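Local coordinates for viral structural protein 4 (Bombyx mori cytoplasmic polyhedrosis virus, PDB 6TZ0) that binds GTP through a P-loop and accompanies the viral RNA-dependent RNA polymerase, probably serving as a nucleotide-using cofactor of transcription, at the interface of chains B and A. Numbering follows the deposited sequence. Chains: chain A, Viral structural protein 4; chain B, RNA-dependent RNA Polymerase.

Contact 1: the interface of chains B and A. Residues chain B 368, 557-558, 561, 613; chain A 539-541.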
loop_
_atom_site.group_PDB
_atom_site.type_symbol
_atom_site.label_atom_id
_atom_site.label_comp_id
_atom_site.label_asym_id
_atom_site.label_seq_id
_atom_site.Cartn_x
_atom_site.Cartn_y
_atom_site.Cartn_z
ATOM N N ARG B 368 13.856 -16.048 -19.706
ATOM C CA ARG B 368 14.459 -14.729 -19.709
ATOM C C ARG B 368 14.468 -14.103 -21.095
ATOM O O ARG B 368 14.407 -14.808 -22.106
ATOM C CB ARG B 368 15.888 -14.820 -19.156
ATOM C CG ARG B 368 16.829 -15.789 -19.832
ATOM C CD ARG B 368 17.807 -15.145 -20.764
ATOM N NE ARG B 368 18.598 -14.103 -20.114
ATOM C CZ ARG B 368 19.657 -14.318 -19.340
ATOM N NH1 ARG B 368 20.071 -15.548 -19.090
ATOM N NH2 ARG B 368 20.301 -13.292 -18.810
ATOM N N THR B 557 10.814 -13.893 -10.097
ATOM C CA THR B 557 11.799 -12.895 -10.496
ATOM C C THR B 557 11.782 -12.704 -12.011
ATOM O O THR B 557 11.867 -11.571 -12.519
ATOM C CB THR B 557 13.176 -13.339 -10.010
ATOM O OG1 THR B 557 13.068 -13.783 -8.655
ATOM C CG2 THR B 557 14.131 -12.187 -10.020
ATOM N N ASN B 558 11.621 -13.808 -12.739
ATOM C CA ASN B 558 11.513 -13.751 -14.186
ATOM C C ASN B 558 10.218 -13.087 -14.636
ATOM O O ASN B 558 10.175 -12.493 -15.717
ATOM C CB ASN B 558 11.613 -15.156 -14.759
ATOM C CG ASN B 558 12.972 -15.762 -14.562
ATOM O OD1 ASN B 558 13.979 -15.086 -14.683
ATOM N ND2 ASN B 558 13.012 -17.049 -14.266
ATOM N N ASP B 561 10.860 -9.567 -14.656
ATOM C CA ASP B 561 11.674 -9.166 -15.799
ATOM C C ASP B 561 10.843 -8.770 -17.028
ATOM O O ASP B 561 11.335 -7.995 -17.852
ATOM C CB ASP B 561 12.639 -10.294 -16.146
ATOM C CG ASP B 561 13.902 -9.798 -16.808
ATOM O OD1 ASP B 561 14.044 -8.576 -17.004
ATOM O OD2 ASP B 561 14.775 -10.632 -17.112
ATOM N N ALA B 613 16.657 -2.918 -11.315
ATOM C CA ALA B 613 16.334 -4.218 -11.886
ATOM C C ALA B 613 17.428 -5.249 -11.658
ATOM O O ALA B 613 17.133 -6.446 -11.641
ATOM C CB ALA B 613 16.063 -4.080 -13.381
ATOM N N PRO A 539 18.700 -15.243 -15.164
ATOM C CA PRO A 539 19.221 -13.920 -15.505
ATOM C C PRO A 539 20.124 -13.400 -14.393
ATOM O O PRO A 539 20.362 -14.061 -13.388
ATOM C CB PRO A 539 17.964 -13.065 -15.616
ATOM C CG PRO A 539 16.876 -14.005 -15.787
ATOM C CD PRO A 539 17.239 -15.225 -15.042
ATOM N N ALA A 540 20.618 -12.186 -14.589
ATOM C CA ALA A 540 21.408 -11.501 -13.569
ATOM C C ALA A 540 20.543 -10.502 -12.809
ATOM O O ALA A 540 20.774 -9.298 -12.830
ATOM C CB ALA A 540 22.610 -10.817 -14.209
ATOM N N LEU A 541 19.533 -11.020 -12.120
ATOM C CA LEU A 541 18.570 -10.180 -11.427
ATOM C C LEU A 541 18.848 -10.053 -9.938
ATOM O O LEU A 541 18.157 -9.291 -9.261
ATOM C CB LEU A 541 17.151 -10.705 -11.660
ATOM C CG LEU A 541 16.710 -10.602 -13.124
ATOM C CD1 LEU A 541 15.351 -11.206 -13.368
ATOM C CD2 LEU A 541 16.727 -9.169 -13.592
#
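The short chain A loop between helix 524-537 and strand 543-545 lies against the start of chain B helix 557-573, the end of helix 604-614 and the loop leading to strand 370-372. A:Pro539 and A:Leu541 make the contact, hiding 46 and 59 Å², whereas A:Ala540 hides 3 Å². The proline ring is met by two partners, from different directions. Its CG lies 3.6 Å from B:Arg368 CB, and the amide oxygen OD1 of B:Asn558 comes within 3.3 Å of the ring carbon CD. B:Arg368 has CG between its backbone N and carbonyl carbon (chi1 55°), and its bent chain brings the guanidinium NH2 to 3.5 Å from A:Pro539 CA. A:Pro539 CB lies over one face of the guanidinium, toward its rim. The two branches of A:Leu541 diverge. CD1 is 3.7 Å from the methyl CG2 of B:Thr557 and 4.0 Å from CB of B:Asp561, one turn further along the helix. CD2 lies on the side of B:Ala613, 3.4 Å from its carbonyl oxygen. By spanning two helices of the polymerase's catalytic region, the loop probably contributes to docking viral structural protein 4 there, and packing dominates among the residues described.

Contact 2: the interface of chains B and A. Residues chain B 361, 365; chain A 457, 460, 493, 496-497.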
loop_
_atom_site.group_PDB
_atom_site.type_symbol
_atom_site.label_atom_id
_atom_site.label_comp_id
_atom_site.label_asym_id
_atom_site.label_seq_id
_atom_site.Cartn_x
_atom_site.Cartn_y
_atom_site.Cartn_z
ATOM N N ILE B 361 5.031 -21.292 -7.018
ATOM C CA ILE B 361 5.227 -21.516 -8.442
ATOM C C ILE B 361 4.075 -22.309 -9.030
ATOM O O ILE B 361 3.769 -23.401 -8.563
ATOM C CB ILE B 361 6.511 -22.329 -8.678
ATOM C CG1 ILE B 361 7.729 -21.411 -8.719
ATOM C CG2 ILE B 361 6.405 -23.144 -9.955
ATOM C CD1 ILE B 361 8.959 -22.025 -8.097
ATOM N N LEU B 365 7.563 -22.609 -15.741
ATOM C CA LEU B 365 8.616 -21.652 -15.459
ATOM C C LEU B 365 8.695 -20.596 -16.552
ATOM O O LEU B 365 8.548 -20.893 -17.739
ATOM C CB LEU B 365 9.949 -22.377 -15.344
ATOM C CG LEU B 365 9.993 -23.441 -14.256
ATOM C CD1 LEU B 365 11.294 -24.183 -14.341
ATOM C CD2 LEU B 365 9.827 -22.801 -12.904
ATOM N N ILE A 457 9.685 -28.535 -13.504
ATOM C CA ILE A 457 8.562 -27.920 -12.795
ATOM C C ILE A 457 7.885 -28.882 -11.823
ATOM O O ILE A 457 7.323 -28.441 -10.817
ATOM C CB ILE A 457 7.567 -27.335 -13.827
ATOM C CG1 ILE A 457 6.500 -26.458 -13.178
ATOM C CG2 ILE A 457 6.879 -28.414 -14.619
ATOM C CD1 ILE A 457 7.023 -25.248 -12.558
ATOM N N LEU A 460 9.197 -28.494 -8.133
ATOM C CA LEU A 460 9.107 -27.196 -7.487
ATOM C C LEU A 460 7.671 -26.746 -7.292
ATOM O O LEU A 460 7.443 -25.679 -6.715
ATOM C CB LEU A 460 9.855 -26.130 -8.301
ATOM C CG LEU A 460 11.380 -25.998 -8.259
ATOM C CD1 LEU A 460 12.083 -27.081 -9.049
ATOM C CD2 LEU A 460 11.781 -24.644 -8.784
ATOM N N ALA A 493 14.222 -19.654 -10.133
ATOM C CA ALA A 493 12.931 -20.173 -9.701
ATOM C C ALA A 493 13.035 -20.958 -8.404
ATOM O O ALA A 493 12.008 -21.266 -7.798
ATOM C CB ALA A 493 12.316 -21.050 -10.786
ATOM N N ALA A 496 11.753 -19.547 -4.484
ATOM C CA ALA A 496 10.574 -19.983 -3.754
ATOM C C ALA A 496 10.775 -21.325 -3.065
ATOM O O ALA A 496 9.861 -21.801 -2.387
ATOM C CB ALA A 496 9.380 -20.070 -4.706
ATOM N N THR A 497 11.931 -21.926 -3.208
ATOM C CA THR A 497 12.148 -23.312 -2.828
ATOM C C THR A 497 13.299 -23.509 -1.851
ATOM O O THR A 497 13.146 -24.259 -0.883
ATOM C CB THR A 497 12.370 -24.109 -4.115
ATOM O OG1 THR A 497 11.186 -24.041 -4.917
ATOM C CG2 THR A 497 12.662 -25.530 -3.820
#
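A largely apolar heteromeric interface, centred on B:Ile361 and B:Leu365 packing against an aliphatic patch of chain A, joins the two proteins in the deposited assembly. B:Ile361 hides 66 Å², against 28 Å² for B:Leu365, and both belong to the polymerase loop between helix 349-356 and strand 370-372. Chain A supplies A:Ile457 at the end of helix 442-457, A:Leu460 from the following loop, and A:Ala493 and A:Ala496 from the 3-10 helix 492-496. The branches of B:Ile361 are divided between these elements. Its methyl CG2 turns to A:Ile457, while CD1 at the end of the other branch lies 3.9 Å from A:Leu460 CD2 and equally far from A:Ala496 CB. The A:Ala493 carbonyl oxygen borders this methyl. A:Leu460 meets the isoleucine at a slant, whereas A:Ile457 runs alongside it in the opposite sense. In A:Ile457, chi1 (-170°) carries CG1 away from the backbone N, and the turn at chi2 (65°) then brings CD1 to both hydrophobic residues of the polymerase loop. Along B:Leu365, one branch does most of the touching: CD2 lies 3.7 Å from A:Ala493 CB and also 3.7 Å from A:Ile457 CD1.

Contact 3: the interface of chains B and A. Residues chain B 91, 93; chain A 345-346, 476-478.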
loop_
_atom_site.group_PDB
_atom_site.type_symbol
_atom_site.label_atom_id
_atom_site.label_comp_id
_atom_site.label_asym_id
_atom_site.label_seq_id
_atom_site.Cartn_x
_atom_site.Cartn_y
_atom_site.Cartn_z
ATOM N N ASP B 91 13.863 -27.901 14.671
ATOM C CA ASP B 91 14.770 -26.843 15.085
ATOM C C ASP B 91 14.068 -25.819 15.969
ATOM O O ASP B 91 14.745 -25.061 16.671
ATOM C CB ASP B 91 15.348 -26.171 13.837
ATOM C CG ASP B 91 16.648 -25.442 14.098
ATOM O OD1 ASP B 91 17.154 -25.476 15.239
ATOM O OD2 ASP B 91 17.182 -24.840 13.146
ATOM N N SER B 93 12.618 -23.211 14.949
ATOM C CA SER B 93 12.921 -21.894 14.415
ATOM C C SER B 93 11.671 -21.182 13.935
ATOM O O SER B 93 11.647 -19.949 13.881
ATOM C CB SER B 93 13.933 -22.018 13.279
ATOM O OG SER B 93 13.419 -22.803 12.222
ATOM N N ILE A 345 17.875 -17.267 14.375
ATOM C CA ILE A 345 18.098 -18.676 14.682
ATOM C C ILE A 345 18.896 -19.354 13.577
ATOM O O ILE A 345 19.901 -20.017 13.848
ATOM C CB ILE A 345 16.763 -19.394 14.953
ATOM C CG1 ILE A 345 16.134 -18.848 16.232
ATOM C CG2 ILE A 345 16.975 -20.889 15.078
ATOM C CD1 ILE A 345 14.744 -19.335 16.500
ATOM N N ASN A 346 18.486 -19.195 12.320
ATOM C CA ASN A 346 19.196 -19.786 11.190
ATOM C C ASN A 346 19.551 -18.712 10.174
ATOM O O ASN A 346 18.701 -17.895 9.811
ATOM C CB ASN A 346 18.362 -20.870 10.508
ATOM C CG ASN A 346 18.037 -22.015 11.423
ATOM O OD1 ASN A 346 16.872 -22.304 11.676
ATOM N ND2 ASN A 346 19.065 -22.671 11.939
ATOM N N SER A 476 17.152 -27.738 6.495
ATOM C CA SER A 476 17.460 -26.484 7.173
ATOM C C SER A 476 16.972 -26.467 8.616
ATOM O O SER A 476 17.625 -25.875 9.480
ATOM C CB SER A 476 16.841 -25.319 6.409
ATOM O OG SER A 476 17.349 -25.273 5.096
ATOM N N THR A 477 15.832 -27.094 8.897
ATOM C CA THR A 477 15.264 -27.093 10.237
ATOM C C THR A 477 15.499 -28.410 10.963
ATOM O O THR A 477 14.681 -28.816 11.791
ATOM C CB THR A 477 13.771 -26.772 10.192
ATOM O OG1 THR A 477 13.087 -27.765 9.421
ATOM C CG2 THR A 477 13.537 -25.411 9.575
ATOM N N GLY A 478 16.607 -29.083 10.677
ATOM C CA GLY A 478 16.948 -30.305 11.365
ATOM C C GLY A 478 17.531 -30.052 12.739
ATOM O O GLY A 478 17.720 -28.919 13.179
#
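B:Asp91 and A:Asn346 meet in the tighter, polar part of this loop-to-loop contact, while A:Ile345, hiding 21 Å², adds an apolar flank beside B:Ser93. The aspartate, hiding 57 Å², enters between the start of chain A strand 347-353 and the turn after helix 468-476. With CG opposite the backbone N (chi1 -158°), its carboxylate points at the asparagine amide. As modelled, A:Asn346 ND2 donates a hydrogen bond of 3.1 Å to B:Asp91 OD2, bent to 138° at the hydrogen. That oxygen lies close to the amide plane, although the two flat groups are turned 45° against each other. B:Asp91 OD2 is, however, 2.9 Å from A:Asn346 OD1 as well; two acceptors would not attract, and exchanging the amide ends would still leave an oxygen near, so the detailed pairing is uncertain at this resolution. On its other side the aspartate backbone N makes a weak hydrogen bond to the A:Thr477 carbonyl oxygen, and its CB packs 3.7 Å from A:Thr477 CA. The flank has no such polar link to A:Ile345: B:Ser93 CB is 3.7 Å from A:Ile345 CG2 and 3.4 Å from A:Asn346 OD1. The serine hydroxyl OG lies 3.7 Å from the A:Thr477 methyl CG2.

Contacts 1 and 2 have C-alpha centres about 14 Å apart, contacts 2 and 3 about 22 Å, and contacts 1 and 3 about 29 Å, which places contact 2 between the others. No residue is shared, but one polymerase loop, between helix 349-356 and strand 370-372, contributes to contacts 1 and 2. Contact 3 uses a separate loop early in the polymerase sequence. Its chain A side borders strand 347-353, which leads directly into the GTP-binding P-loop. The spacing suggests one extended docking face that could hold the GTP-binding protein in a defined orientation; the structure alone does not show signalling along it.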